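Local coordinates for protein BlEst2 (PDB 6WPX) that probably hydrolyses ester bonds as an alpha/beta-hydrolase lipase or esterase, captured here in a propeptide form whose C-terminal domain is autoinhibitory, at residues E303-E308 and G365-A370; I314-L319 and F381-D386. All blocks are in the same frame, centred on the assembly; numbering follows the deposited sequence.

Contact 1 (303-308 with 365-370) and contact 2 (314-319 with 381-386) lie with their centres about 11 Å apart. Each belongs to its own antiparallel sheet. Along the chain the segments alternate: strand 300-307 is followed by 313-320, and strand 365-372 by 377-386, so each successive pair leaves one sheet and enters the other. The two sheets meet through apolar side chains. Phe305 and Ile369 of contact 1 both touch the ring of Phe381 in contact 2, and Ile369 also reaches Val316 and Trp318. Together the contacts form part of a two-layered beta structure with a shared apolar interior, following in the chain the strands of the mixed sheet that ends at 245-246.

Contact 1: E303-E308 and G365-A370; sequences EEFAVE and GTWKIA
Phe305 lies with one face of its ring against Trp367: Trp367 CB is 3.7 Å from the centroid of the Phe305 ring, a CH-pi contact offset toward the rim at CZ. The planes of the Phe305 ring and the five-membered ring of Trp367 are 26° apart. The rings are displaced, with centroids 5.4 Å apart, so they overlap little. For Phe305, chi1 68° puts CG on the side of Trp367, between the backbone N and the carbonyl carbon. Val307 CG2 comes to the pyrrole part of the indole, 3.4 Å from Trp367 CD1. Trp367 NE1 is hydrogen-bonded to Ala363 O. At the far end of the same face, Ile369 CG2 rests 3.7 Å from Glu303 CB, while the Glu303 carboxylate turns away to a salt bridge with Arg301. The Phe305 ring also touches Leu329 and meets the ring of Phe381. An alanine in place of Phe305 would probably leave Trp367 CB without its aromatic cover and open a gap toward Phe381 and Leu329.

On the other face, Thr366 CG2 lies 3.9 Å from Glu304 CD, and the two side chains cross obliquely.

Six backbone hydrogen bonds join the strands, paired at Glu303 with Ile369, Phe305 with Trp367 and Val307 with Gly365. At Gly365 a CB would press against the preceding carbonyl O, which calls for glycine. This is a twisted antiparallel pair, the segment axes at 147°, with 300-307 at the edge of its sheet. Its largely apolar face of Phe305, Val307, Trp367 and Ile369 touches the second sheet through Phe305 and Ile369, as in a beta sandwich.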
ATOM      1  N   GLU A 303      -1.104  -7.354  25.283  1.00 21.95           N
ATOM      2  CA  GLU A 303      -0.175  -6.297  24.888  1.00 20.13           C
ATOM      3  C   GLU A 303      -0.619  -5.000  25.512  1.00 23.73           C
ATOM      4  O   GLU A 303      -1.736  -4.540  25.260  1.00 23.47           O
ATOM      5  CB  GLU A 303      -0.096  -6.131  23.342  1.00 20.05           C
ATOM      6  CG  GLU A 303       0.662  -7.240  22.634  1.00 25.80           C
ATOM      7  CD  GLU A 303       2.156  -7.367  22.890  1.00 37.59           C
ATOM      8  OE1 GLU A 303       2.725  -8.387  22.438  1.00 28.14           O
ATOM      9  OE2 GLU A 303       2.750  -6.492  23.562  1.00 25.46           O
ATOM     10  N   GLU A 304       0.240  -4.423  26.333  1.00 21.05           N
ATOM     11  CA  GLU A 304      -0.063  -3.144  26.960  1.00 22.99           C
ATOM     12  C   GLU A 304       0.341  -2.029  26.014  1.00 25.89           C
ATOM     13  O   GLU A 304       1.200  -2.217  25.162  1.00 24.97           O
ATOM     14  CB  GLU A 304       0.685  -2.981  28.288  1.00 24.92           C
ATOM     15  CG  GLU A 304       0.143  -3.853  29.405  1.00 32.68           C
ATOM     16  CD  GLU A 304       0.785  -3.599  30.756  1.00 52.96           C
ATOM     17  OE1 GLU A 304       1.900  -3.032  30.808  1.00 36.65           O
ATOM     18  OE2 GLU A 304       0.168  -3.976  31.775  1.00 48.98           O
ATOM     19  N   PHE A 305      -0.294  -0.888  26.142  1.00 22.02           N
ATOM     20  CA  PHE A 305       0.064   0.287  25.363  1.00 20.57           C
ATOM     21  C   PHE A 305      -0.376   1.530  26.098  1.00 24.73           C
ATOM     22  O   PHE A 305      -1.455   1.563  26.680  1.00 24.87           O
ATOM     23  CB  PHE A 305      -0.450   0.247  23.905  1.00 20.36           C
ATOM     24  CG  PHE A 305      -1.941   0.348  23.692  1.00 20.24           C
ATOM     25  CD1 PHE A 305      -2.745  -0.788  23.740  1.00 21.64           C
ATOM     26  CD2 PHE A 305      -2.531   1.563  23.382  1.00 19.58           C
ATOM     27  CE1 PHE A 305      -4.126  -0.701  23.526  1.00 22.18           C
ATOM     28  CE2 PHE A 305      -3.915   1.655  23.171  1.00 22.65           C
ATOM     29  CZ  PHE A 305      -4.701   0.521  23.227  1.00 22.08           C
ATOM     30  N   ALA A 306       0.474   2.544  26.067  1.00 20.71           N
ATOM     31  CA  ALA A 306       0.233   3.842  26.653  1.00 21.10           C
ATOM     32  C   ALA A 306      -0.645   4.666  25.718  1.00 26.20           C
ATOM     33  O   ALA A 306      -0.496   4.625  24.488  1.00 26.26           O
ATOM     34  CB  ALA A 306       1.556   4.566  26.875  1.00 22.33           C
ATOM     35  N   VAL A 307      -1.563   5.416  26.318  1.00 23.82           N
ATOM     36  CA  VAL A 307      -2.378   6.394  25.609  1.00 23.54           C
ATOM     37  C   VAL A 307      -2.098   7.660  26.391  1.00 29.68           C
ATOM     38  O   VAL A 307      -2.428   7.733  27.576  1.00 30.06           O
ATOM     39  CB  VAL A 307      -3.891   6.071  25.532  1.00 26.50           C
ATOM     40  CG1 VAL A 307      -4.685   7.280  25.000  1.00 27.07           C
ATOM     41  CG2 VAL A 307      -4.142   4.844  24.655  1.00 24.35           C
ATOM     42  N   GLU A 308      -1.451   8.630  25.751  1.00 26.76           N
ATOM     43  CA  GLU A 308      -1.141   9.904  26.384  1.00 29.19           C
ATOM     44  C   GLU A 308      -2.428  10.739  26.612  1.00 35.88           C
ATOM     45  O   GLU A 308      -3.502  10.402  26.098  1.00 34.66           O
ATOM     46  CB  GLU A 308      -0.093  10.677  25.547  1.00 30.17           C
ATOM     47  CG  GLU A 308      -0.591  11.212  24.215  1.00 32.04           C
ATOM     48  CD  GLU A 308      -0.500  10.268  23.027  1.00 39.05           C
ATOM     49  OE1 GLU A 308      -0.254   9.053  23.217  1.00 25.93           O
ATOM     50  OE2 GLU A 308      -0.713  10.752  21.891  1.00 29.03           O
ATOM     51  N   GLY A 365      -3.463   6.751  29.987  1.00 31.45           N
ATOM     52  CA  GLY A 365      -2.919   5.709  30.840  1.00 30.58           C
ATOM     53  C   GLY A 365      -2.576   4.459  30.061  1.00 32.29           C
ATOM     54  O   GLY A 365      -2.462   4.494  28.830  1.00 31.22           O
ATOM     55  N   THR A 366      -2.376   3.360  30.781  1.00 27.44           N
ATOM     56  CA  THR A 366      -2.009   2.092  30.184  1.00 26.29           C
ATOM     57  C   THR A 366      -3.252   1.279  29.861  1.00 29.66           C
ATOM     58  O   THR A 366      -3.978   0.831  30.762  1.00 31.20           O
ATOM     59  CB  THR A 366      -1.075   1.286  31.120  1.00 30.49           C
ATOM     60  OG1 THR A 366      -0.031   2.132  31.580  1.00 27.55           O
ATOM     61  CG2 THR A 366      -0.497   0.034  30.436  1.00 23.01           C
ATOM     62  N   TRP A 367      -3.468   1.073  28.583  1.00 22.99           N
ATOM     63  CA  TRP A 367      -4.535   0.234  28.063  1.00 23.06           C
ATOM     64  C   TRP A 367      -3.909  -1.112  27.816  1.00 25.24           C
ATOM     65  O   TRP A 367      -2.690  -1.222  27.791  1.00 24.63           O
ATOM     66  CB  TRP A 367      -5.041   0.778  26.722  1.00 22.09           C
ATOM     67  CG  TRP A 367      -5.901   1.987  26.852  1.00 24.70           C
ATOM     68  CD1 TRP A 367      -5.532   3.207  27.337  1.00 28.24           C
ATOM     69  CD2 TRP A 367      -7.288   2.085  26.524  1.00 25.40           C
ATOM     70  NE1 TRP A 367      -6.597   4.068  27.300  1.00 29.01           N
ATOM     71  CE2 TRP A 367      -7.689   3.410  26.794  1.00 30.36           C
ATOM     72  CE3 TRP A 367      -8.223   1.196  25.965  1.00 27.15           C
ATOM     73  CZ2 TRP A 367      -9.001   3.856  26.587  1.00 30.14           C
ATOM     74  CZ3 TRP A 367      -9.514   1.652  25.721  1.00 29.34           C
ATOM     75  CH2 TRP A 367      -9.892   2.962  26.042  1.00 30.69           C
ATOM     76  N   LYS A 368      -4.734  -2.130  27.586  1.00 23.17           N
ATOM     77  CA  LYS A 368      -4.250  -3.479  27.342  1.00 21.57           C
ATOM     78  C   LYS A 368      -5.193  -4.192  26.406  1.00 24.21           C
ATOM     79  O   LYS A 368      -6.416  -4.172  26.596  1.00 23.52           O
ATOM     80  CB  LYS A 368      -4.106  -4.228  28.688  1.00 24.58           C
ATOM     81  CG  LYS A 368      -3.649  -5.690  28.596  1.00 29.76           C
ATOM     82  CD  LYS A 368      -3.366  -6.313  29.993  1.00 38.21           C
ATOM     83  CE  LYS A 368      -4.594  -6.505  30.857  1.00 52.60           C
ATOM     84  NZ  LYS A 368      -4.290  -7.302  32.083  1.00 62.01           N
ATOM     85  N   ILE A 369      -4.622  -4.809  25.371  1.00 21.32           N
ATOM     86  CA  ILE A 369      -5.389  -5.633  24.451  1.00 20.53           C
ATOM     87  C   ILE A 369      -5.111  -7.074  24.853  1.00 22.58           C
ATOM     88  O   ILE A 369      -4.003  -7.391  25.292  1.00 22.59           O
ATOM     89  CB  ILE A 369      -5.106  -5.354  22.943  1.00 23.36           C
ATOM     90  CG1 ILE A 369      -6.190  -6.053  22.041  1.00 24.45           C
ATOM     91  CG2 ILE A 369      -3.694  -5.817  22.543  1.00 23.11           C
ATOM     92  CD1 ILE A 369      -6.599  -5.308  20.867  1.00 27.95           C
ATOM     93  N   ALA A 370      -6.107  -7.932  24.709  1.00 20.35           N
ATOM     94  CA  ALA A 370      -5.961  -9.343  25.003  1.00 21.57           C
ATOM     95  C   ALA A 370      -6.600 -10.148  23.887  1.00 27.61           C
ATOM     96  O   ALA A 370      -7.700  -9.835  23.450  1.00 27.68           O
ATOM     97  CB  ALA A 370      -6.580  -9.683  26.365  1.00 22.64           C
TER

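Contact 2: I314-L319 and F381-D386; sequences ITVHWL and FIVTFD
Trp318 overlaps Phe381 with the six-membered part of its indole: Trp318 CE3 lies 3.8 Å from Phe381 CB. The two side chains cross at about a right angle, and their ring planes are oblique at 40°. Phe381 CG is anti to the backbone N (chi1 171°), on the way to Val316. Val316 CG1 lies in the plane of the ring at its edge, 3.7 Å from Phe381 CE1. Further along this face, Ile314 and Phe385 lie side by side, with Ile314 CG2 3.6 Å from Phe385 CD2.

The opposite face carries a polar row. Thr315 OG1 and Thr384 OG1 are hydrogen-bonded at 2.6 Å, and His317 NE2 and Thr315 OG1 share a hydrogen bond of 2.7 Å. The Thr315 hydroxyl thus has two partners in this buried row. The imidazole is held at its other nitrogen too, because His317 ND1 and Ser356 OG are hydrogen-bonded. Beyond it, Leu319 CD1 touches Ile382 CD1.

Backbone hydrogen bonds pair Thr315 with Thr384 and His317 with Ile382, and the axes of the two antiparallel segments make 171°. His317 N to Ile382 O is 2.8 Å.

Both strands are interior to a five-stranded antiparallel sheet, with 353-360 beside 313-320 and 290-297 beside 377-386. The face of His317 and Ile382 packs on helix 218-224, where Phe219 meets the imidazole edge-to-face. The face of Val316, Trp318 and Phe381 packs on strand 365-372 through Ile369.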
ATOM      1  N   ILE A 314      -8.368   6.796  19.141  1.00 25.58           N
ATOM      2  CA  ILE A 314      -7.477   5.692  18.864  1.00 22.43           C
ATOM      3  C   ILE A 314      -8.281   4.715  18.013  1.00 22.76           C
ATOM      4  O   ILE A 314      -9.484   4.569  18.213  1.00 20.62           O
ATOM      5  CB  ILE A 314      -6.829   4.993  20.115  1.00 24.18           C
ATOM      6  CG1 ILE A 314      -7.883   4.495  21.133  1.00 24.49           C
ATOM      7  CG2 ILE A 314      -5.761   5.885  20.789  1.00 25.55           C
ATOM      8  CD1 ILE A 314      -7.367   3.490  22.194  1.00 21.35           C
ATOM      9  N   THR A 315      -7.614   4.068  17.058  1.00 19.66           N
ATOM     10  CA  THR A 315      -8.175   2.940  16.316  1.00 18.60           C
ATOM     11  C   THR A 315      -7.279   1.809  16.773  1.00 22.08           C
ATOM     12  O   THR A 315      -6.074   2.016  16.960  1.00 19.74           O
ATOM     13  CB  THR A 315      -8.345   3.152  14.812  1.00 20.89           C
ATOM     14  OG1 THR A 315      -7.091   3.032  14.135  1.00 18.69           O
ATOM     15  CG2 THR A 315      -9.073   4.476  14.453  1.00 21.35           C
ATOM     16  N   VAL A 316      -7.878   0.664  17.065  1.00 19.44           N
ATOM     17  CA  VAL A 316      -7.198  -0.484  17.669  1.00 18.21           C
ATOM     18  C   VAL A 316      -7.472  -1.686  16.791  1.00 18.80           C
ATOM     19  O   VAL A 316      -8.624  -2.001  16.513  1.00 19.39           O
ATOM     20  CB  VAL A 316      -7.682  -0.690  19.136  1.00 22.23           C
ATOM     21  CG1 VAL A 316      -6.912  -1.808  19.836  1.00 21.20           C
ATOM     22  CG2 VAL A 316      -7.588   0.598  19.944  1.00 22.62           C
ATOM     23  N   HIS A 317      -6.407  -2.315  16.310  1.00 14.09           N
ATOM     24  CA  HIS A 317      -6.516  -3.420  15.377  1.00 14.24           C
ATOM     25  C   HIS A 317      -5.721  -4.619  15.805  1.00 19.93           C
ATOM     26  O   HIS A 317      -4.532  -4.493  16.093  1.00 19.42           O
ATOM     27  CB  HIS A 317      -6.037  -2.979  13.973  1.00 13.13           C
ATOM     28  CG  HIS A 317      -6.604  -1.671  13.564  1.00 15.79           C
ATOM     29  ND1 HIS A 317      -7.813  -1.591  12.903  1.00 16.82           N
ATOM     30  CD2 HIS A 317      -6.142  -0.424  13.787  1.00 16.16           C
ATOM     31  CE1 HIS A 317      -8.057  -0.302  12.757  1.00 15.89           C
ATOM     32  NE2 HIS A 317      -7.079   0.438  13.266  1.00 16.01           N
ATOM     33  N   TRP A 318      -6.358  -5.790  15.776  1.00 18.47           N
ATOM     34  CA  TRP A 318      -5.655  -7.040  16.030  1.00 18.79           C
ATOM     35  C   TRP A 318      -5.765  -7.849  14.732  1.00 20.18           C
ATOM     36  O   TRP A 318      -6.825  -8.384  14.420  1.00 20.80           O
ATOM     37  CB  TRP A 318      -6.235  -7.795  17.235  1.00 18.56           C
ATOM     38  CG  TRP A 318      -5.450  -9.025  17.607  1.00 20.13           C
ATOM     39  CD1 TRP A 318      -5.580 -10.276  17.074  1.00 23.27           C
ATOM     40  CD2 TRP A 318      -4.410  -9.113  18.595  1.00 19.93           C
ATOM     41  NE1 TRP A 318      -4.694 -11.144  17.679  1.00 22.63           N
ATOM     42  CE2 TRP A 318      -3.949 -10.449  18.602  1.00 23.15           C
ATOM     43  CE3 TRP A 318      -3.786  -8.174  19.445  1.00 20.98           C
ATOM     44  CZ2 TRP A 318      -2.944 -10.890  19.475  1.00 21.99           C
ATOM     45  CZ3 TRP A 318      -2.759  -8.605  20.280  1.00 22.23           C
ATOM     46  CH2 TRP A 318      -2.371  -9.955  20.313  1.00 22.84           C
ATOM     47  N   LEU A 319      -4.686  -7.880  13.949  1.00 16.41           N
ATOM     48  CA  LEU A 319      -4.645  -8.655  12.695  1.00 15.42           C
ATOM     49  C   LEU A 319      -4.209 -10.042  13.036  1.00 19.30           C
ATOM     50  O   LEU A 319      -3.290 -10.208  13.829  1.00 18.90           O
ATOM     51  CB  LEU A 319      -3.677  -8.051  11.669  1.00 14.85           C
ATOM     52  CG  LEU A 319      -4.093  -6.730  11.005  1.00 17.83           C
ATOM     53  CD1 LEU A 319      -3.787  -5.529  11.919  1.00 17.68           C
ATOM     54  CD2 LEU A 319      -3.394  -6.583   9.681  1.00 19.17           C
ATOM     55  N   PHE A 381      -0.538  -6.313  15.967  1.00 15.48           N
ATOM     56  CA  PHE A 381      -1.337  -5.422  16.806  1.00 13.67           C
ATOM     57  C   PHE A 381      -0.970  -4.008  16.470  1.00 18.62           C
ATOM     58  O   PHE A 381       0.199  -3.642  16.562  1.00 17.20           O
ATOM     59  CB  PHE A 381      -1.067  -5.721  18.304  1.00 14.57           C
ATOM     60  CG  PHE A 381      -1.676  -4.702  19.241  1.00 15.84           C
ATOM     61  CD1 PHE A 381      -3.018  -4.333  19.123  1.00 18.33           C
ATOM     62  CD2 PHE A 381      -0.910  -4.100  20.229  1.00 17.14           C
ATOM     63  CE1 PHE A 381      -3.575  -3.376  19.973  1.00 19.32           C
ATOM     64  CE2 PHE A 381      -1.473  -3.157  21.102  1.00 19.27           C
ATOM     65  CZ  PHE A 381      -2.809  -2.811  20.976  1.00 16.99           C
ATOM     66  N   ILE A 382      -1.969  -3.199  16.066  1.00 14.31           N
ATOM     67  CA  ILE A 382      -1.704  -1.824  15.648  1.00 13.14           C
ATOM     68  C   ILE A 382      -2.694  -0.886  16.284  1.00 15.76           C
ATOM     69  O   ILE A 382      -3.904  -1.127  16.261  1.00 14.95           O
ATOM     70  CB  ILE A 382      -1.709  -1.670  14.086  1.00 15.37           C
ATOM     71  CG1 ILE A 382      -0.669  -2.578  13.418  1.00 16.64           C
ATOM     72  CG2 ILE A 382      -1.543  -0.205  13.616  1.00 12.53           C
ATOM     73  CD1 ILE A 382      -0.966  -2.865  11.968  1.00 17.26           C
ATOM     74  N   VAL A 383      -2.172   0.210  16.799  1.00 13.00           N
ATOM     75  CA  VAL A 383      -2.971   1.296  17.354  1.00 14.55           C
ATOM     76  C   VAL A 383      -2.648   2.545  16.543  1.00 18.61           C
ATOM     77  O   VAL A 383      -1.473   2.854  16.352  1.00 19.17           O
ATOM     78  CB  VAL A 383      -2.730   1.533  18.874  1.00 19.16           C
ATOM     79  CG1 VAL A 383      -3.611   2.673  19.406  1.00 18.31           C
ATOM     80  CG2 VAL A 383      -2.989   0.265  19.672  1.00 19.98           C
ATOM     81  N   THR A 384      -3.667   3.271  16.084  1.00 14.84           N
ATOM     82  CA  THR A 384      -3.403   4.561  15.445  1.00 15.69           C
ATOM     83  C   THR A 384      -3.915   5.604  16.422  1.00 21.48           C
ATOM     84  O   THR A 384      -4.825   5.314  17.194  1.00 21.25           O
ATOM     85  CB  THR A 384      -4.006   4.707  14.028  1.00 19.17           C
ATOM     86  OG1 THR A 384      -5.391   4.999  14.170  1.00 13.99           O
ATOM     87  CG2 THR A 384      -3.772   3.474  13.143  1.00 11.95           C
ATOM     88  N   PHE A 385      -3.320   6.790  16.415  1.00 20.41           N
ATOM     89  CA  PHE A 385      -3.684   7.866  17.325  1.00 21.88           C
ATOM     90  C   PHE A 385      -3.997   9.129  16.577  1.00 26.39           C
ATOM     91  O   PHE A 385      -3.237   9.548  15.686  1.00 25.51           O
ATOM     92  CB  PHE A 385      -2.529   8.189  18.294  1.00 23.59           C
ATOM     93  CG  PHE A 385      -2.017   7.037  19.131  1.00 21.76           C
ATOM     94  CD1 PHE A 385      -1.157   6.083  18.583  1.00 22.19           C
ATOM     95  CD2 PHE A 385      -2.359   6.929  20.477  1.00 23.41           C
ATOM     96  CE1 PHE A 385      -0.692   5.019  19.349  1.00 21.63           C
ATOM     97  CE2 PHE A 385      -1.886   5.856  21.252  1.00 24.22           C
ATOM     98  CZ  PHE A 385      -1.045   4.920  20.682  1.00 20.86           C
ATOM     99  N   ASP A 386      -5.106   9.750  16.972  1.00 22.61           N
ATOM    100  CA  ASP A 386      -5.474  11.070  16.478  1.00 23.61           C
ATOM    101  C   ASP A 386      -5.113  11.953  17.705  1.00 28.26           C
ATOM    102  O   ASP A 386      -5.863  12.025  18.678  1.00 29.30           O
ATOM    103  CB  ASP A 386      -6.965  11.156  16.109  1.00 24.38           C
ATOM    104  CG  ASP A 386      -7.369  12.535  15.589  1.00 32.63           C
ATOM    105  OD1 ASP A 386      -6.522  13.456  15.620  1.00 33.14           O
ATOM    106  OD2 ASP A 386      -8.504  12.672  15.101  1.00 36.80           O
TER